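BolA (Coxiella burnetii, PDB 3TR3) is of unknown function but is a BolA/IbaG-family protein probably linked to cellular stress responses. Local coordinates at residues T75-E78 with Y79-G82. Sequence-based numbering, arbitrary orientation.
Sequences TPDE and YERG
Asp77 and Arg81 face each other one turn apart near the C-terminus, along the short last helix. The outstretched arginine chain runs back alongside the aspartate, its methylenes packing on the backbone carbonyl with Arg81 CG 3.2 Å from Asp77 O, and lays one face of its guanidinium over Asp77 CB. Asp77 OD2 comes to 4.2 Å from Arg81 NH2, but the oxygen stands above the flat guanidinium rather than at its rim, which leaves a loose attraction of charges. The backbones join more firmly: Arg81 N donates to Asp77 O at 3.1 Å. Asp77 also lies next to Glu80, the two acids heading the same way with their carboxylate planes turned 76° apart; Asp77 OD1 and Glu80 OE1 approach to 3.6 Å, a like-charge pair that the nearby arginine would probably ease. Glu80 N bonds to Pro76 O. Thr75 links strand 68-74 to the helix and is its N-cap, forming a capping box with Glu78: Thr75 OG1 accepts from Glu78 N at 3.0 Å, while Thr75 N returns a bond to Glu78 OE1 at 3.3 Å, reaching it from above the carboxylate plane. Glu78 CG stands anti to the carbonyl carbon (chi1 -68°), which carries the acid back toward the N-cap, where OE1 also takes a salt bridge from Arg50. The first turn closes with Tyr79 N on Thr75 O at 3.0 Å. Tyr79 CB rests 3.6 Å from Pro76 O; beyond it CG, anti to the backbone N (chi1 -168°), sends the ring away from Thr75-Glu78, and the Tyr79 OH makes a weak hydrogen bond with Lys11 NZ of the second subunit.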
ATOM      1  N   THR B  75     -12.863  -1.816   7.842  1.00 29.95           N
ATOM      2  CA  THR B  75     -13.521  -0.583   7.495  1.00 28.90           C
ATOM      3  C   THR B  75     -12.538   0.533   7.791  1.00 30.09           C
ATOM      4  O   THR B  75     -11.663   0.394   8.642  1.00 31.38           O
ATOM      5  CB  THR B  75     -14.808  -0.326   8.324  1.00 28.75           C
ATOM      6  OG1 THR B  75     -14.490  -0.230   9.723  1.00 27.52           O
ATOM      7  CG2 THR B  75     -15.853  -1.410   8.068  1.00 29.52           C
ATOM      8  N   PRO B  76     -12.701   1.658   7.106  1.00 29.67           N
ATOM      9  CA  PRO B  76     -11.921   2.848   7.438  1.00 29.73           C
ATOM     10  C   PRO B  76     -11.932   3.157   8.928  1.00 37.71           C
ATOM     11  O   PRO B  76     -10.865   3.472   9.466  1.00 46.45           O
ATOM     12  CB  PRO B  76     -12.605   3.952   6.634  1.00 28.71           C
ATOM     13  CG  PRO B  76     -13.269   3.241   5.468  1.00 28.44           C
ATOM     14  CD  PRO B  76     -13.568   1.841   5.921  1.00 26.61           C
ATOM     15  N   ASP B  77     -13.076   3.042   9.598  1.00 40.83           N
ATOM     16  CA  ASP B  77     -13.131   3.266  11.050  1.00 42.07           C
ATOM     17  C   ASP B  77     -12.367   2.231  11.895  1.00 36.76           C
ATOM     18  O   ASP B  77     -11.728   2.605  12.848  1.00 40.90           O
ATOM     19  CB  ASP B  77     -14.576   3.353  11.564  1.00 47.67           C
ATOM     20  CG  ASP B  77     -15.296   4.595  11.093  1.00 56.44           C
ATOM     21  OD1 ASP B  77     -14.637   5.558  10.639  1.00 57.21           O
ATOM     22  OD2 ASP B  77     -16.544   4.595  11.189  1.00 64.25           O
ATOM     23  N   GLU B  78     -12.461   0.943  11.578  1.00 31.78           N
ATOM     24  CA  GLU B  78     -11.701  -0.032  12.330  1.00 33.46           C
ATOM     25  C   GLU B  78     -10.226   0.336  12.199  1.00 41.31           C
ATOM     26  O   GLU B  78      -9.455   0.160  13.153  1.00 41.17           O
ATOM     27  CB  GLU B  78     -11.935  -1.475  11.855  1.00 33.12           C
ATOM     28  CG  GLU B  78     -13.333  -2.023  12.119  1.00 43.02           C
ATOM     29  CD  GLU B  78     -13.619  -3.334  11.386  1.00 49.69           C
ATOM     30  OE1 GLU B  78     -12.802  -3.695  10.516  1.00 48.95           O
ATOM     31  OE2 GLU B  78     -14.657  -3.994  11.681  1.00 52.27           O
ATOM     32  N   TYR B  79      -9.829   0.841  11.025  1.00 40.91           N
ATOM     33  CA  TYR B  79      -8.425   1.145  10.809  1.00 40.48           C
ATOM     34  C   TYR B  79      -7.955   2.410  11.569  1.00 42.21           C
ATOM     35  O   TYR B  79      -6.970   2.329  12.301  1.00 41.00           O
ATOM     36  CB  TYR B  79      -8.043   1.178   9.323  1.00 42.83           C
ATOM     37  CG  TYR B  79      -6.537   1.197   9.111  1.00 43.90           C
ATOM     38  CD1 TYR B  79      -5.871   2.379   8.789  1.00 43.30           C
ATOM     39  CD2 TYR B  79      -5.770   0.035   9.266  1.00 45.66           C
ATOM     40  CE1 TYR B  79      -4.474   2.398   8.596  1.00 44.89           C
ATOM     41  CE2 TYR B  79      -4.369   0.044   9.093  1.00 45.46           C
ATOM     42  CZ  TYR B  79      -3.730   1.232   8.746  1.00 48.77           C
ATOM     43  OH  TYR B  79      -2.350   1.267   8.554  1.00 52.07           O
ATOM     44  N   GLU B  80      -8.654   3.541  11.432  1.00 43.42           N
ATOM     45  CA  GLU B  80      -8.304   4.764  12.175  1.00 51.13           C
ATOM     46  C   GLU B  80      -8.335   4.622  13.708  1.00 51.46           C
ATOM     47  O   GLU B  80      -7.655   5.376  14.401  1.00 50.67           O
ATOM     48  CB  GLU B  80      -9.231   5.937  11.835  1.00 61.54           C
ATOM     49  CG  GLU B  80      -9.635   6.107  10.383  1.00 76.63           C
ATOM     50  CD  GLU B  80     -11.008   6.805  10.257  1.00 92.49           C
ATOM     51  OE1 GLU B  80     -11.556   7.248  11.304  1.00 96.47           O
ATOM     52  OE2 GLU B  80     -11.548   6.897   9.123  1.00 96.69           O
ATOM     53  N   ARG B  81      -9.147   3.700  14.230  1.00 49.48           N
ATOM     54  CA  ARG B  81      -9.341   3.554  15.676  1.00 45.80           C
ATOM     55  C   ARG B  81      -8.332   2.560  16.210  1.00 47.40           C
ATOM     56  O   ARG B  81      -8.241   2.344  17.414  1.00 47.39           O
ATOM     57  CB  ARG B  81     -10.769   3.058  16.006  1.00 40.27           C
ATOM     58  CG  ARG B  81     -11.862   4.067  15.683  1.00 43.79           C
ATOM     59  CD  ARG B  81     -13.252   3.479  15.803  1.00 45.30           C
ATOM     60  NE  ARG B  81     -14.285   4.440  15.441  1.00 45.59           N
ATOM     61  CZ  ARG B  81     -15.585   4.285  15.716  1.00 47.97           C
ATOM     62  NH1 ARG B  81     -16.031   3.200  16.337  1.00 40.59           N
ATOM     63  NH2 ARG B  81     -16.445   5.224  15.360  1.00 52.33           N
ATOM     64  N   GLY B  82      -7.588   1.943  15.302  1.00 51.07           N
ATOM     65  CA  GLY B  82      -6.526   1.022  15.672  1.00 63.56           C
ATOM     66  C   GLY B  82      -5.291   1.686  16.277  1.00 76.08           C
ATOM     67  O   GLY B  82      -4.721   2.649  15.735  1.00 80.83           O
ATOM     68  OXT GLY B  82      -4.818   1.268  17.341  1.00 78.21           O
TER